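Local atomic coordinates of heat-inducible transcription repressor hrcA homolog (Thermotoga maritima, PDB entry 1STZ), a protein that probably represses class I heat shock genes, the grpE-dnaK-dnaJ and groELS operons, as a DNA-binding negative regulator of their transcription. Residues 100-106 against 319-324. Numbering follows the deposited sequence.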
loop_
_atom_site.group_PDB
_atom_site.type_symbol
_atom_site.label_atom_id
_atom_site.label_comp_id
_atom_site.label_asym_id
_atom_site.label_seq_id
_atom_site.Cartn_x
_atom_site.Cartn_y
_atom_site.Cartn_z
ATOM N N GLU A 100 -5.164 11.027 14.421
ATOM C CA GLU A 100 -4.470 9.789 14.067
ATOM C C GLU A 100 -3.313 10.141 13.143
ATOM O O GLU A 100 -2.201 10.369 13.608
ATOM C CB GLU A 100 -5.425 8.777 13.408
ATOM C CG GLU A 100 -4.749 7.507 12.899
ATOM C CD GLU A 100 -5.488 6.829 11.750
ATOM O OE1 GLU A 100 -5.267 7.195 10.573
ATOM O OE2 GLU A 100 -6.285 5.910 12.033
ATOM N N ALA A 101 -3.600 10.231 11.843
ATOM C CA ALA A 101 -2.572 10.246 10.816
ATOM C C ALA A 101 -1.691 9.009 10.959
ATOM O O ALA A 101 -0.571 9.084 11.483
ATOM C CB ALA A 101 -1.753 11.517 10.902
ATOM N N ASP A 102 -2.225 7.868 10.516
ATOM C CA ASP A 102 -1.461 6.629 10.391
ATOM C C ASP A 102 -1.520 6.172 8.932
ATOM O O ASP A 102 -2.455 5.500 8.511
ATOM C CB ASP A 102 -2.006 5.562 11.328
ATOM C CG ASP A 102 -1.261 4.242 11.222
ATOM O OD1 ASP A 102 -0.545 3.993 10.232
ATOM O OD2 ASP A 102 -1.357 3.364 12.098
ATOM N N LEU A 103 -0.483 6.539 8.194
ATOM C CA LEU A 103 -0.425 6.372 6.758
ATOM C C LEU A 103 -0.636 4.911 6.367
ATOM O O LEU A 103 -1.396 4.605 5.443
ATOM C CB LEU A 103 0.946 6.856 6.244
ATOM C CG LEU A 103 1.114 7.859 5.102
ATOM C CD1 LEU A 103 1.784 7.199 3.929
ATOM C CD2 LEU A 103 -0.174 8.533 4.655
ATOM N N ALA A 104 0.037 4.015 7.085
ATOM C CA ALA A 104 0.028 2.603 6.739
ATOM C C ALA A 104 -1.382 2.017 6.769
ATOM O O ALA A 104 -1.802 1.337 5.832
ATOM C CB ALA A 104 0.939 1.830 7.661
ATOM N N VAL A 105 -2.109 2.287 7.846
ATOM C CA VAL A 105 -3.439 1.721 8.005
ATOM C C VAL A 105 -4.444 2.369 7.028
ATOM O O VAL A 105 -5.372 1.712 6.587
ATOM C CB VAL A 105 -3.937 1.775 9.464
ATOM C CG1 VAL A 105 -4.486 3.146 9.840
ATOM C CG2 VAL A 105 -4.972 0.704 9.669
ATOM N N GLU A 106 -4.208 3.627 6.657
ATOM C CA GLU A 106 -5.078 4.315 5.701
ATOM C C GLU A 106 -4.990 3.746 4.279
ATOM O O GLU A 106 -5.850 4.072 3.447
ATOM C CB GLU A 106 -4.785 5.809 5.662
ATOM C CG GLU A 106 -5.200 6.567 6.915
ATOM C CD GLU A 106 -4.841 8.045 6.818
ATOM O OE1 GLU A 106 -4.547 8.673 7.875
ATOM O OE2 GLU A 106 -4.834 8.583 5.669
ATOM N N ARG A 319 -5.165 2.053 17.696
ATOM C CA ARG A 319 -5.413 2.878 16.525
ATOM C C ARG A 319 -5.697 2.038 15.279
ATOM O O ARG A 319 -6.628 2.327 14.544
ATOM C CB ARG A 319 -4.207 3.760 16.291
ATOM C CG ARG A 319 -4.247 4.641 15.068
ATOM C CD ARG A 319 -2.857 4.908 14.520
ATOM N NE ARG A 319 -1.968 5.249 15.610
ATOM C CZ ARG A 319 -0.692 4.905 15.732
ATOM N NH1 ARG A 319 -0.044 4.217 14.805
ATOM N NH2 ARG A 319 -0.044 5.289 16.815
ATOM N N VAL A 320 -4.867 1.036 15.040
ATOM C CA VAL A 320 -4.976 0.196 13.871
ATOM C C VAL A 320 -6.256 -0.648 13.933
ATOM O O VAL A 320 -6.928 -0.804 12.926
ATOM C CB VAL A 320 -3.746 -0.719 13.714
ATOM C CG1 VAL A 320 -3.956 -1.734 12.629
ATOM C CG2 VAL A 320 -2.538 0.091 13.389
ATOM N N PHE A 321 -6.604 -1.128 15.124
ATOM C CA PHE A 321 -7.731 -2.038 15.325
ATOM C C PHE A 321 -8.998 -1.281 15.106
ATOM O O PHE A 321 -9.839 -1.694 14.332
ATOM C CB PHE A 321 -7.679 -2.617 16.723
ATOM C CG PHE A 321 -8.682 -3.714 17.005
ATOM C CD1 PHE A 321 -8.345 -5.032 16.791
ATOM C CD2 PHE A 321 -9.907 -3.426 17.598
ATOM C CE1 PHE A 321 -9.221 -6.054 17.112
ATOM C CE2 PHE A 321 -10.802 -4.444 17.924
ATOM C CZ PHE A 321 -10.469 -5.755 17.666
ATOM N N GLU A 322 -9.108 -0.130 15.747
ATOM C CA GLU A 322 -10.257 0.723 15.566
ATOM C C GLU A 322 -10.485 1.174 14.095
ATOM O O GLU A 322 -11.616 1.149 13.609
ATOM C CB GLU A 322 -10.163 1.941 16.485
ATOM C CG GLU A 322 -11.416 2.786 16.416
ATOM C CD GLU A 322 -11.426 3.986 17.350
ATOM O OE1 GLU A 322 -10.385 4.673 17.495
ATOM O OE2 GLU A 322 -12.515 4.269 17.904
ATOM N N TYR A 323 -9.436 1.598 13.399
ATOM C CA TYR A 323 -9.574 1.980 11.980
ATOM C C TYR A 323 -10.146 0.845 11.136
ATOM O O TYR A 323 -11.095 1.051 10.398
ATOM C CB TYR A 323 -8.234 2.429 11.398
ATOM C CG TYR A 323 -8.313 3.090 10.037
ATOM C CD1 TYR A 323 -8.475 4.473 9.916
ATOM C CD2 TYR A 323 -8.210 2.346 8.870
ATOM C CE1 TYR A 323 -8.533 5.079 8.677
ATOM C CE2 TYR A 323 -8.266 2.951 7.628
ATOM C CZ TYR A 323 -8.435 4.301 7.536
ATOM O OH TYR A 323 -8.477 4.884 6.298
ATOM N N ILE A 324 -9.587 -0.356 11.269
ATOM C CA ILE A 324 -9.981 -1.491 10.429
ATOM C C ILE A 324 -11.401 -1.941 10.740
ATOM O O ILE A 324 -12.168 -2.236 9.824
ATOM C CB ILE A 324 -8.983 -2.690 10.562
ATOM C CG1 ILE A 324 -7.806 -2.520 9.618
ATOM C CG2 ILE A 324 -9.605 -4.005 10.085
ATOM C CD1 ILE A 324 -6.824 -1.640 10.073
HETATM O O HOH W 1 -7.851 4.738 14.196
HETATM O O HOH W 2 -8.978 3.712 4.180
#
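A short linker, ending in a single helical turn at 103-106, packs here against the C-terminal helix 314-334 through a small apolar centre and a salt bridge, at a place where a second subunit also comes close. Asp102 does two jobs. As N-cap of the turn, Asp102 OD1 accepts a weak hydrogen bond from Val105 N (3.3 Å), while Arg319 NH1 donates a nearly linear hydrogen bond to Asp102 OD2 (3.1 Å), part of a salt bridge at the edge of the guanidinium. The stronger partner of Arg319 NH1 is Glu180 of the second subunit, so the arginine bridges the linker and the partner chain. Glu100 bends back over the linker: Glu100 OE1 accepts from Asp102 N (3.1 Å), Glu100 CG lies 3.6 Å from Arg319 CD, and a water joins Glu100 OE2 to Arg319 O. Next to these polar groups, Val105 fits between Val320 and Tyr323. Val105 CG1 sits over the Tyr323 ring, 4.1 Å from its centroid, in a CH-pi contact, and Val105 CG2 lies 4.0 Å from Val320 CG1. Tyr323 then reaches along the turn to Glu106, where a second water lies between its hydroxyl and Glu106 O. Outside this contact, Val105 and Val320 touch Leu130 and Leu127 of helix 116-131, while Phe321 turns away to strand 299-309. The N-terminal helices and small two-stranded sheet are consistent with a winged helix-turn-helix DNA-binding domain; the linker that follows them docks, by an N-capped turn, on the C-terminal helix of a probably GAF-like domain.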